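Long-range contacts in FACT complex subunit SPT16 (Ashbya gossypii, PDB 6A8M), which probably reorganises nucleosomes as part of the FACT histone chaperone in transcription, replication and DNA repair, this chain being its N-terminal, peptidase-like part: residues L322-E327 / I397-N402; R304-D309 / S439-Y444; W256-I261 / C299-R304. All coordinates share one frame; numbering follows the deposited sequence.

Interaction 1: L322-E327 / I397-N402; sequences LLLQEE and ISLGFN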
loop_
_atom_site.group_PDB
_atom_site.type_symbol
_atom_site.label_atom_id
_atom_site.label_comp_id
_atom_site.label_asym_id
_atom_site.label_seq_id
_atom_site.Cartn_x
_atom_site.Cartn_y
_atom_site.Cartn_z
ATOM N N LEU A 322 18.231 -14.085 -7.307
ATOM C CA LEU A 322 17.061 -14.907 -7.615
ATOM C C LEU A 322 16.871 -16.024 -6.601
ATOM O O LEU A 322 15.741 -16.287 -6.160
ATOM C CB LEU A 322 17.189 -15.518 -9.008
ATOM C CG LEU A 322 16.910 -14.628 -10.202
ATOM C CD1 LEU A 322 17.177 -15.430 -11.488
ATOM C CD2 LEU A 322 15.477 -14.089 -10.162
ATOM N N LEU A 323 17.960 -16.719 -6.259
ATOM C CA LEU A 323 17.902 -17.812 -5.290
ATOM C C LEU A 323 17.484 -17.311 -3.920
ATOM O O LEU A 323 16.740 -17.988 -3.204
ATOM C CB LEU A 323 19.266 -18.506 -5.204
ATOM C CG LEU A 323 19.713 -19.199 -6.498
ATOM C CD1 LEU A 323 21.078 -19.821 -6.363
ATOM C CD2 LEU A 323 18.680 -20.257 -6.882
ATOM N N LEU A 324 17.943 -16.116 -3.543
ATOM C CA LEU A 324 17.570 -15.541 -2.253
ATOM C C LEU A 324 16.084 -15.212 -2.204
ATOM O O LEU A 324 15.403 -15.491 -1.205
ATOM C CB LEU A 324 18.412 -14.289 -1.986
ATOM C CG LEU A 324 17.992 -13.465 -0.763
ATOM C CD1 LEU A 324 18.223 -14.321 0.495
ATOM C CD2 LEU A 324 18.800 -12.185 -0.673
ATOM N N GLN A 325 15.562 -14.591 -3.264
ATOM C CA GLN A 325 14.131 -14.304 -3.290
ATOM C C GLN A 325 13.326 -15.588 -3.181
ATOM O O GLN A 325 12.334 -15.654 -2.447
ATOM C CB GLN A 325 13.750 -13.550 -4.571
ATOM C CG GLN A 325 12.316 -13.001 -4.479
ATOM C CD GLN A 325 11.681 -12.691 -5.819
ATOM O OE1 GLN A 325 11.719 -13.507 -6.751
ATOM N NE2 GLN A 325 11.059 -11.520 -5.912
ATOM N N GLU A 326 13.755 -16.624 -3.896
ATOM C CA GLU A 326 13.072 -17.910 -3.825
ATOM C C GLU A 326 13.096 -18.469 -2.406
ATOM O O GLU A 326 12.084 -18.988 -1.920
ATOM C CB GLU A 326 13.715 -18.887 -4.811
ATOM C CG GLU A 326 13.162 -20.302 -4.741
ATOM C CD GLU A 326 11.730 -20.404 -5.235
ATOM O OE1 GLU A 326 11.339 -19.617 -6.119
ATOM O OE2 GLU A 326 10.990 -21.275 -4.729
ATOM N N GLU A 327 14.244 -18.365 -1.727
ATOM C CA GLU A 327 14.331 -18.808 -0.337
ATOM C C GLU A 327 13.334 -18.059 0.537
ATOM O O GLU A 327 12.669 -18.659 1.387
ATOM C CB GLU A 327 15.766 -18.618 0.168
ATOM C CG GLU A 327 15.957 -18.646 1.698
ATOM C CD GLU A 327 15.768 -20.017 2.337
ATOM O OE1 GLU A 327 15.576 -21.008 1.607
ATOM O OE2 GLU A 327 15.820 -20.111 3.588
ATOM N N ILE A 397 7.588 -8.228 -1.475
ATOM C CA ILE A 397 8.877 -8.825 -1.130
ATOM C C ILE A 397 9.900 -8.136 -2.018
ATOM O O ILE A 397 9.948 -8.385 -3.229
ATOM C CB ILE A 397 8.871 -10.348 -1.341
ATOM C CG1 ILE A 397 7.756 -11.003 -0.524
ATOM C CG2 ILE A 397 10.223 -10.957 -0.995
ATOM C CD1 ILE A 397 7.939 -10.842 0.996
ATOM N N SER A 398 10.699 -7.242 -1.421
ATOM C CA SER A 398 11.580 -6.360 -2.181
ATOM C C SER A 398 12.954 -6.435 -1.543
ATOM O O SER A 398 13.106 -6.147 -0.349
ATOM C CB SER A 398 11.062 -4.916 -2.166
ATOM O OG SER A 398 12.047 -4.024 -2.684
ATOM N N LEU A 399 13.952 -6.809 -2.323
ATOM C CA LEU A 399 15.283 -6.898 -1.755
ATOM C C LEU A 399 16.301 -6.268 -2.679
ATOM O O LEU A 399 16.130 -6.213 -3.892
ATOM C CB LEU A 399 15.698 -8.321 -1.435
ATOM C CG LEU A 399 15.228 -9.468 -2.309
ATOM C CD1 LEU A 399 16.227 -10.587 -2.262
ATOM C CD2 LEU A 399 13.915 -9.968 -1.778
ATOM N N GLY A 400 17.371 -5.788 -2.073
ATOM C CA GLY A 400 18.335 -5.011 -2.819
ATOM C C GLY A 400 19.701 -5.133 -2.195
ATOM O O GLY A 400 19.837 -5.441 -1.007
ATOM N N PHE A 401 20.716 -4.923 -3.034
ATOM C CA PHE A 401 22.104 -4.825 -2.605
ATOM C C PHE A 401 22.654 -3.543 -3.216
ATOM O O PHE A 401 22.477 -3.311 -4.417
ATOM C CB PHE A 401 22.918 -6.033 -3.064
ATOM C CG PHE A 401 22.433 -7.341 -2.499
ATOM C CD1 PHE A 401 22.871 -7.771 -1.265
ATOM C CD2 PHE A 401 21.525 -8.131 -3.199
ATOM C CE1 PHE A 401 22.418 -8.976 -0.725
ATOM C CE2 PHE A 401 21.068 -9.340 -2.662
ATOM C CZ PHE A 401 21.511 -9.754 -1.426
ATOM N N ASN A 402 23.298 -2.709 -2.408
ATOM C CA ASN A 402 23.804 -1.440 -2.915
ATOM C C ASN A 402 25.307 -1.358 -2.673
ATOM O O ASN A 402 25.894 -2.164 -1.940
ATOM C CB ASN A 402 23.058 -0.261 -2.275
ATOM C CG ASN A 402 23.137 1.039 -3.108
ATOM O OD1 ASN A 402 23.771 1.092 -4.166
ATOM N ND2 ASN A 402 22.473 2.083 -2.624
HETATM O O HOH W 1 11.836 -9.891 -4.052
#

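Interaction 2: R304-D309 / S439-Y444; sequences RTFLID and SQISFY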
loop_
_atom_site.group_PDB
_atom_site.type_symbol
_atom_site.label_atom_id
_atom_site.label_comp_id
_atom_site.label_asym_id
_atom_site.label_seq_id
_atom_site.Cartn_x
_atom_site.Cartn_y
_atom_site.Cartn_z
ATOM N N ARG A 304 12.747 -4.944 -11.024
ATOM C CA ARG A 304 13.610 -5.816 -11.811
ATOM C C ARG A 304 14.965 -5.147 -11.941
ATOM O O ARG A 304 15.089 -3.914 -11.852
ATOM C CB ARG A 304 13.029 -6.089 -13.214
ATOM C CG ARG A 304 11.715 -6.860 -13.171
ATOM C CD ARG A 304 11.981 -8.273 -12.692
ATOM N NE ARG A 304 10.826 -9.175 -12.724
ATOM C CZ ARG A 304 10.110 -9.472 -11.641
ATOM N NH1 ARG A 304 10.401 -8.883 -10.467
ATOM N NH2 ARG A 304 9.111 -10.352 -11.716
ATOM N N THR A 305 15.979 -5.968 -12.173
ATOM C CA THR A 305 17.300 -5.488 -12.559
ATOM C C THR A 305 17.535 -5.905 -14.006
ATOM O O THR A 305 17.286 -7.062 -14.372
ATOM C CB THR A 305 18.389 -6.082 -11.655
ATOM O OG1 THR A 305 18.137 -5.733 -10.294
ATOM C CG2 THR A 305 19.764 -5.547 -12.045
ATOM N N PHE A 306 17.967 -4.966 -14.837
ATOM C CA PHE A 306 18.333 -5.271 -16.208
ATOM C C PHE A 306 19.853 -5.190 -16.317
ATOM O O PHE A 306 20.479 -4.328 -15.692
ATOM C CB PHE A 306 17.635 -4.327 -17.181
ATOM C CG PHE A 306 16.137 -4.362 -17.071
ATOM C CD1 PHE A 306 15.402 -5.361 -17.697
ATOM C CD2 PHE A 306 15.469 -3.425 -16.308
ATOM C CE1 PHE A 306 14.000 -5.413 -17.582
ATOM C CE2 PHE A 306 14.086 -3.475 -16.160
ATOM C CZ PHE A 306 13.340 -4.459 -16.802
ATOM N N LEU A 307 20.442 -6.138 -17.045
ATOM C CA LEU A 307 21.893 -6.247 -17.183
ATOM C C LEU A 307 22.283 -5.945 -18.623
ATOM O O LEU A 307 21.740 -6.548 -19.554
ATOM C CB LEU A 307 22.385 -7.646 -16.785
ATOM C CG LEU A 307 21.954 -8.171 -15.418
ATOM C CD1 LEU A 307 22.447 -9.613 -15.232
ATOM C CD2 LEU A 307 22.508 -7.279 -14.350
ATOM N N ILE A 308 23.200 -4.997 -18.804
ATOM C CA ILE A 308 23.710 -4.622 -20.122
ATOM C C ILE A 308 25.179 -4.994 -20.150
ATOM O O ILE A 308 25.987 -4.371 -19.451
ATOM C CB ILE A 308 23.551 -3.125 -20.407
ATOM C CG1 ILE A 308 22.135 -2.642 -20.044
ATOM C CG2 ILE A 308 23.985 -2.822 -21.842
ATOM C CD1 ILE A 308 21.030 -3.401 -20.706
ATOM N N ASP A 309 25.538 -5.981 -20.972
ATOM C CA ASP A 309 26.905 -6.476 -21.053
ATOM C C ASP A 309 27.498 -6.678 -19.654
ATOM O O ASP A 309 28.583 -6.171 -19.356
ATOM C CB ASP A 309 27.765 -5.519 -21.867
ATOM C CG ASP A 309 27.384 -5.502 -23.331
ATOM O OD1 ASP A 309 27.254 -6.596 -23.906
ATOM O OD2 ASP A 309 27.214 -4.406 -23.909
ATOM N N SER A 439 18.440 -14.649 -18.560
ATOM C CA SER A 439 18.540 -14.643 -20.013
ATOM C C SER A 439 17.589 -13.649 -20.662
ATOM O O SER A 439 17.795 -13.296 -21.829
ATOM C CB SER A 439 18.263 -16.041 -20.560
ATOM O OG SER A 439 16.963 -16.465 -20.176
ATOM N N GLN A 440 16.541 -13.220 -19.952
ATOM C CA GLN A 440 15.527 -12.335 -20.512
ATOM C C GLN A 440 15.589 -10.921 -19.977
ATOM O O GLN A 440 14.839 -10.065 -20.467
ATOM C CB GLN A 440 14.119 -12.886 -20.259
ATOM C CG GLN A 440 13.826 -14.135 -21.077
ATOM C CD GLN A 440 12.463 -14.679 -20.796
ATOM O OE1 GLN A 440 12.231 -15.284 -19.748
ATOM N NE2 GLN A 440 11.536 -14.449 -21.711
ATOM N N ILE A 441 16.421 -10.657 -18.971
ATOM C CA ILE A 441 16.659 -9.296 -18.502
ATOM C C ILE A 441 18.072 -8.832 -18.848
ATOM O O ILE A 441 18.497 -7.744 -18.424
ATOM C CB ILE A 441 16.337 -9.139 -16.996
ATOM C CG1 ILE A 441 17.094 -10.109 -16.060
ATOM C CG2 ILE A 441 14.845 -9.394 -16.781
ATOM C CD1 ILE A 441 18.559 -9.844 -15.836
ATOM N N SER A 442 18.794 -9.616 -19.641
ATOM C CA SER A 442 20.153 -9.314 -20.065
ATOM C C SER A 442 20.149 -8.914 -21.530
ATOM O O SER A 442 19.534 -9.587 -22.360
ATOM C CB SER A 442 21.078 -10.515 -19.873
ATOM O OG SER A 442 21.171 -10.844 -18.500
ATOM N N PHE A 443 20.859 -7.837 -21.842
ATOM C CA PHE A 443 20.914 -7.314 -23.195
ATOM C C PHE A 443 22.359 -6.974 -23.510
ATOM O O PHE A 443 23.119 -6.578 -22.622
ATOM C CB PHE A 443 20.004 -6.099 -23.338
ATOM C CG PHE A 443 18.585 -6.398 -23.028
ATOM C CD1 PHE A 443 18.107 -6.276 -21.735
ATOM C CD2 PHE A 443 17.726 -6.849 -24.025
ATOM C CE1 PHE A 443 16.792 -6.581 -21.439
ATOM C CE2 PHE A 443 16.406 -7.148 -23.744
ATOM C CZ PHE A 443 15.932 -7.011 -22.448
ATOM N N TYR A 444 22.744 -7.161 -24.770
ATOM C CA TYR A 444 24.140 -7.071 -25.175
ATOM C C TYR A 444 24.270 -6.138 -26.366
ATOM O O TYR A 444 23.479 -6.217 -27.310
ATOM C CB TYR A 444 24.691 -8.453 -25.520
ATOM C CG TYR A 444 24.576 -9.422 -24.376
ATOM C CD1 TYR A 444 23.421 -10.172 -24.189
ATOM C CD2 TYR A 444 25.617 -9.578 -23.468
ATOM C CE1 TYR A 444 23.314 -11.056 -23.135
ATOM C CE2 TYR A 444 25.517 -10.461 -22.406
ATOM C CZ TYR A 444 24.361 -11.195 -22.251
ATOM O OH TYR A 444 24.248 -12.068 -21.208
#

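Interaction 3: W256-I261 / C299-R304; sequences WAYSPI and CSNISR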
loop_
_atom_site.group_PDB
_atom_site.type_symbol
_atom_site.label_atom_id
_atom_site.label_comp_id
_atom_site.label_asym_id
_atom_site.label_seq_id
_atom_site.Cartn_x
_atom_site.Cartn_y
_atom_site.Cartn_z
ATOM N N TRP A 256 -1.234 4.723 -10.673
ATOM C CA TRP A 256 0.066 4.384 -10.105
ATOM C C TRP A 256 0.000 4.355 -8.581
ATOM O O TRP A 256 -0.671 5.182 -7.961
ATOM C CB TRP A 256 1.126 5.405 -10.526
ATOM C CG TRP A 256 1.517 5.321 -11.957
ATOM C CD1 TRP A 256 1.226 6.219 -12.947
ATOM C CD2 TRP A 256 2.274 4.272 -12.575
ATOM N NE1 TRP A 256 1.768 5.800 -14.134
ATOM C CE2 TRP A 256 2.402 4.603 -13.941
ATOM C CE3 TRP A 256 2.850 3.086 -12.112
ATOM C CZ2 TRP A 256 3.086 3.796 -14.846
ATOM C CZ3 TRP A 256 3.521 2.281 -13.013
ATOM C CH2 TRP A 256 3.646 2.643 -14.362
ATOM N N ALA A 257 0.740 3.414 -7.972
ATOM C CA ALA A 257 0.938 3.466 -6.525
ATOM C C ALA A 257 2.003 4.479 -6.126
ATOM O O ALA A 257 1.993 4.984 -4.990
ATOM C CB ALA A 257 1.320 2.087 -5.985
ATOM N N TYR A 258 2.929 4.758 -7.036
ATOM C CA TYR A 258 4.015 5.714 -6.863
ATOM C C TYR A 258 4.578 5.960 -8.258
ATOM O O TYR A 258 4.298 5.213 -9.200
ATOM C CB TYR A 258 5.103 5.194 -5.888
ATOM C CG TYR A 258 5.772 3.920 -6.333
ATOM C CD1 TYR A 258 5.230 2.670 -6.019
ATOM C CD2 TYR A 258 6.945 3.954 -7.082
ATOM C CE1 TYR A 258 5.848 1.503 -6.448
ATOM C CE2 TYR A 258 7.569 2.802 -7.502
ATOM C CZ TYR A 258 7.013 1.574 -7.183
ATOM O OH TYR A 258 7.629 0.430 -7.627
ATOM N N SER A 259 5.373 7.012 -8.387
ATOM C CA SER A 259 6.008 7.297 -9.667
ATOM C C SER A 259 7.071 6.242 -9.959
ATOM O O SER A 259 7.892 5.944 -9.088
ATOM C CB SER A 259 6.644 8.691 -9.659
ATOM O OG SER A 259 5.662 9.716 -9.749
ATOM N N PRO A 260 7.084 5.660 -11.159
ATOM C CA PRO A 260 8.070 4.620 -11.480
ATOM C C PRO A 260 9.496 5.100 -11.252
ATOM O O PRO A 260 9.818 6.262 -11.469
ATOM C CB PRO A 260 7.824 4.344 -12.966
ATOM C CG PRO A 260 6.383 4.748 -13.198
ATOM C CD PRO A 260 6.120 5.900 -12.248
ATOM N N ILE A 261 10.350 4.176 -10.817
ATOM C CA ILE A 261 11.715 4.483 -10.419
ATOM C C ILE A 261 12.656 3.758 -11.369
ATOM O O ILE A 261 12.578 2.528 -11.501
ATOM C CB ILE A 261 12.004 4.051 -8.974
ATOM C CG1 ILE A 261 11.063 4.762 -7.985
ATOM C CG2 ILE A 261 13.476 4.320 -8.633
ATOM C CD1 ILE A 261 11.063 4.155 -6.573
ATOM N N CYS A 299 -2.706 -1.853 -3.846
ATOM C CA CYS A 299 -1.351 -1.680 -4.362
ATOM C C CYS A 299 -0.659 -2.999 -4.677
ATOM O O CYS A 299 -0.823 -4.001 -3.973
ATOM C CB CYS A 299 -0.483 -0.941 -3.355
ATOM S SG CYS A 299 -1.083 0.707 -2.949
ATOM N N SER A 300 0.183 -2.957 -5.712
ATOM C CA SER A 300 1.136 -4.009 -6.050
ATOM C C SER A 300 2.474 -3.346 -6.367
ATOM O O SER A 300 2.581 -2.116 -6.496
ATOM C CB SER A 300 0.661 -4.872 -7.231
ATOM O OG SER A 300 0.472 -4.067 -8.389
ATOM N N ASN A 301 3.510 -4.172 -6.475
ATOM C CA ASN A 301 4.867 -3.672 -6.662
ATOM C C ASN A 301 5.651 -4.713 -7.439
ATOM O O ASN A 301 5.456 -5.913 -7.231
ATOM C CB ASN A 301 5.573 -3.398 -5.319
ATOM C CG ASN A 301 6.869 -2.664 -5.508
ATOM O OD1 ASN A 301 6.881 -1.635 -6.174
ATOM N ND2 ASN A 301 7.978 -3.212 -4.975
ATOM N N ILE A 302 6.529 -4.250 -8.332
ATOM C CA ILE A 302 7.464 -5.128 -9.036
ATOM C C ILE A 302 8.754 -4.350 -9.240
ATOM O O ILE A 302 8.719 -3.167 -9.582
ATOM C CB ILE A 302 6.907 -5.633 -10.385
ATOM C CG1 ILE A 302 7.860 -6.683 -10.999
ATOM C CG2 ILE A 302 6.588 -4.469 -11.368
ATOM C CD1 ILE A 302 7.281 -7.402 -12.247
ATOM N N SER A 303 9.888 -5.004 -8.998
ATOM C CA SER A 303 11.193 -4.406 -9.266
ATOM C C SER A 303 12.024 -5.420 -10.025
ATOM O O SER A 303 12.024 -6.607 -9.692
ATOM C CB SER A 303 11.952 -3.985 -7.997
ATOM O OG SER A 303 11.310 -2.908 -7.340
ATOM N N ARG A 304 12.747 -4.944 -11.024
ATOM C CA ARG A 304 13.610 -5.816 -11.811
ATOM C C ARG A 304 14.965 -5.147 -11.941
ATOM O O ARG A 304 15.089 -3.914 -11.852
ATOM C CB ARG A 304 13.029 -6.089 -13.214
ATOM C CG ARG A 304 11.715 -6.860 -13.171
ATOM C CD ARG A 304 11.981 -8.273 -12.692
ATOM N NE ARG A 304 10.826 -9.175 -12.724
ATOM C CZ ARG A 304 10.110 -9.472 -11.641
ATOM N NH1 ARG A 304 10.401 -8.883 -10.467
ATOM N NH2 ARG A 304 9.111 -10.352 -11.716
#

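Interaction 1: L322-E327 / I397-N402
Ile397 meets Gln325 largely through one water. The carbonyl O of Ile397 accepts a hydrogen bond from that water at 2.6 Å, and the water in turn accepts one from Gln325 NE2, also at 2.6 Å. Gln325 NE2 and Ile397 O are themselves 4.3 Å apart, too far for a direct bond. Gln325 runs out from the helix almost fully extended, with CG anti to the backbone N (chi1 -169°), which carries its amide alongside the strand. There NE2 also bonds Asp419 OD2 and OE1 takes Lys436 NZ, so both ends of the buried amide are satisfied and its rotation is fixed. The Ile397 side chain starts out toward the helix, but its CD1 end turns away.

The next inward residue, Leu399, carries the tightest apolar contact. Its CD1 presses tip to tip on Leu324 CD2 at 3.4 Å, closer than usual for two methyl groups, and it also approaches Leu324 CG at 3.7 Å. The chi1 of Leu399, 34°, is well off a staggered value, consistent with tight packing here. Its other methyl, CD2, lies 4.4 Å from Gln325 CG.

Past Gly400, Phe401 brings the far edge of its ring to the same leucine: CZ is 3.7 Å from Leu324 CD2, which lies near the ring plane. One methyl, Leu324 CD2, thus touches both residues.

Alternate strand residues face the helix, and the axes of segments 322-327 and 397-402 run roughly antiparallel, 146° apart. This is helix-on-sheet packing within the M24-type, pita-bread domain: strand 394-405 lies between strands 364-368 and 412-424, helix 312-332 covers its face with Leu321 and Ile328 completing the bed for Leu399, and helix 339-353 flanks the contact, touching Leu324 with Tyr349 and Phe401 with Ile350.

Interaction 2: R304-D309 / S439-Y444
Phe306 CD1 comes to the edge of the Phe443 ring, near its plane, 4.2 Å from Phe443 CE1. Ile441 crosses the Phe306 side chain at about a right angle, its CB 4.0 Å from Phe306 CD1. The third ring, of Tyr444, receives Asp309 OD1 at its edge, 3.4 Å from CD2, with carboxylate and ring planes 60° apart; Asp309 OD2 holds the backbone N of Phe445. The backbones form a short parallel ladder: Leu307 N donates to Ile441 O, Phe443 N to Leu307 O and Asp309 N to Phe443 O, at 2.8 to 3.0 Å. In this way the last strand of this chain, 442-443, extends the sheet of the M24 peptidase-like domain beside strand 298-308, whose other edge pairs with strand 285-295. Helix 179-208 meets the face bearing Phe306 and Phe443, with Leu203 on the first and Val204 on the second. Ile441 reaches past the strand edge to both sides: with CG1 between its backbone N and carbonyl carbon (chi1 56°), CD1 sits against Thr305 O, 3.4 Å away, and 3.8 Å from Leu307 CG. On the reverse face, Ser442 OG bonds Arg438 O and lies against Leu307 CD1.

Interaction 3: W256-I261 / C299-R304
Tyr258 reaches across to Asn301 with the tip of its ring. From CB, the ring leaves with CG between the backbone N and the carbonyl carbon (chi1 61°), and this carries it from the loop toward strand 298-308, with the side chain touching Ser290 on the intervening strand 285-295. Further out, CE1 comes to 3.3 Å from Asn301 OD1 and CZ to 3.4 Å from the same oxygen, which lies near the ring plane at its edge. At the end, OH donates to OD1 at 2.6 Å, a short bond nearly along the C=O axis (C=O...O 164°). Asn301 CG stands anti to its backbone N, and its ND2 is bonded to Asn396 OD1, so both polar ends of this buried amide are engaged and its plane is held 53° from the ring. At the start of the loop, Ala257 CB packs on Cys299 SG at 4.1 Å. Ala257 and Ile261 bond the backbone of strand 285-295, and residues 258-260 loop out between them. The arrangement probably lines the cleft of the pita-bread fold of the M24 family, where Asn301 probably corresponds to a metal-binding aspartate of the active peptidases.

The centres of interactions 1 and 2 are about 17 Å apart, as are those of 1 and 3, while 2 and 3 lie about 19 Å apart along strand 298-308. Interaction 3 occupies the end of that strand that would face the peptidase cleft; interaction 2, at the outer end, and interaction 1 probably lie away from it. Arg304 is common to the segments of 2 and 3. Through its salt bridge with Asp419, it also leads to interaction 1, because Gln325 bonds the other carboxylate oxygen of Asp419. Interaction 1 itself stays about 5 Å from each of the others at the nearest atoms. In sequence it is nested within the loop closed by 304-309 and 439-444.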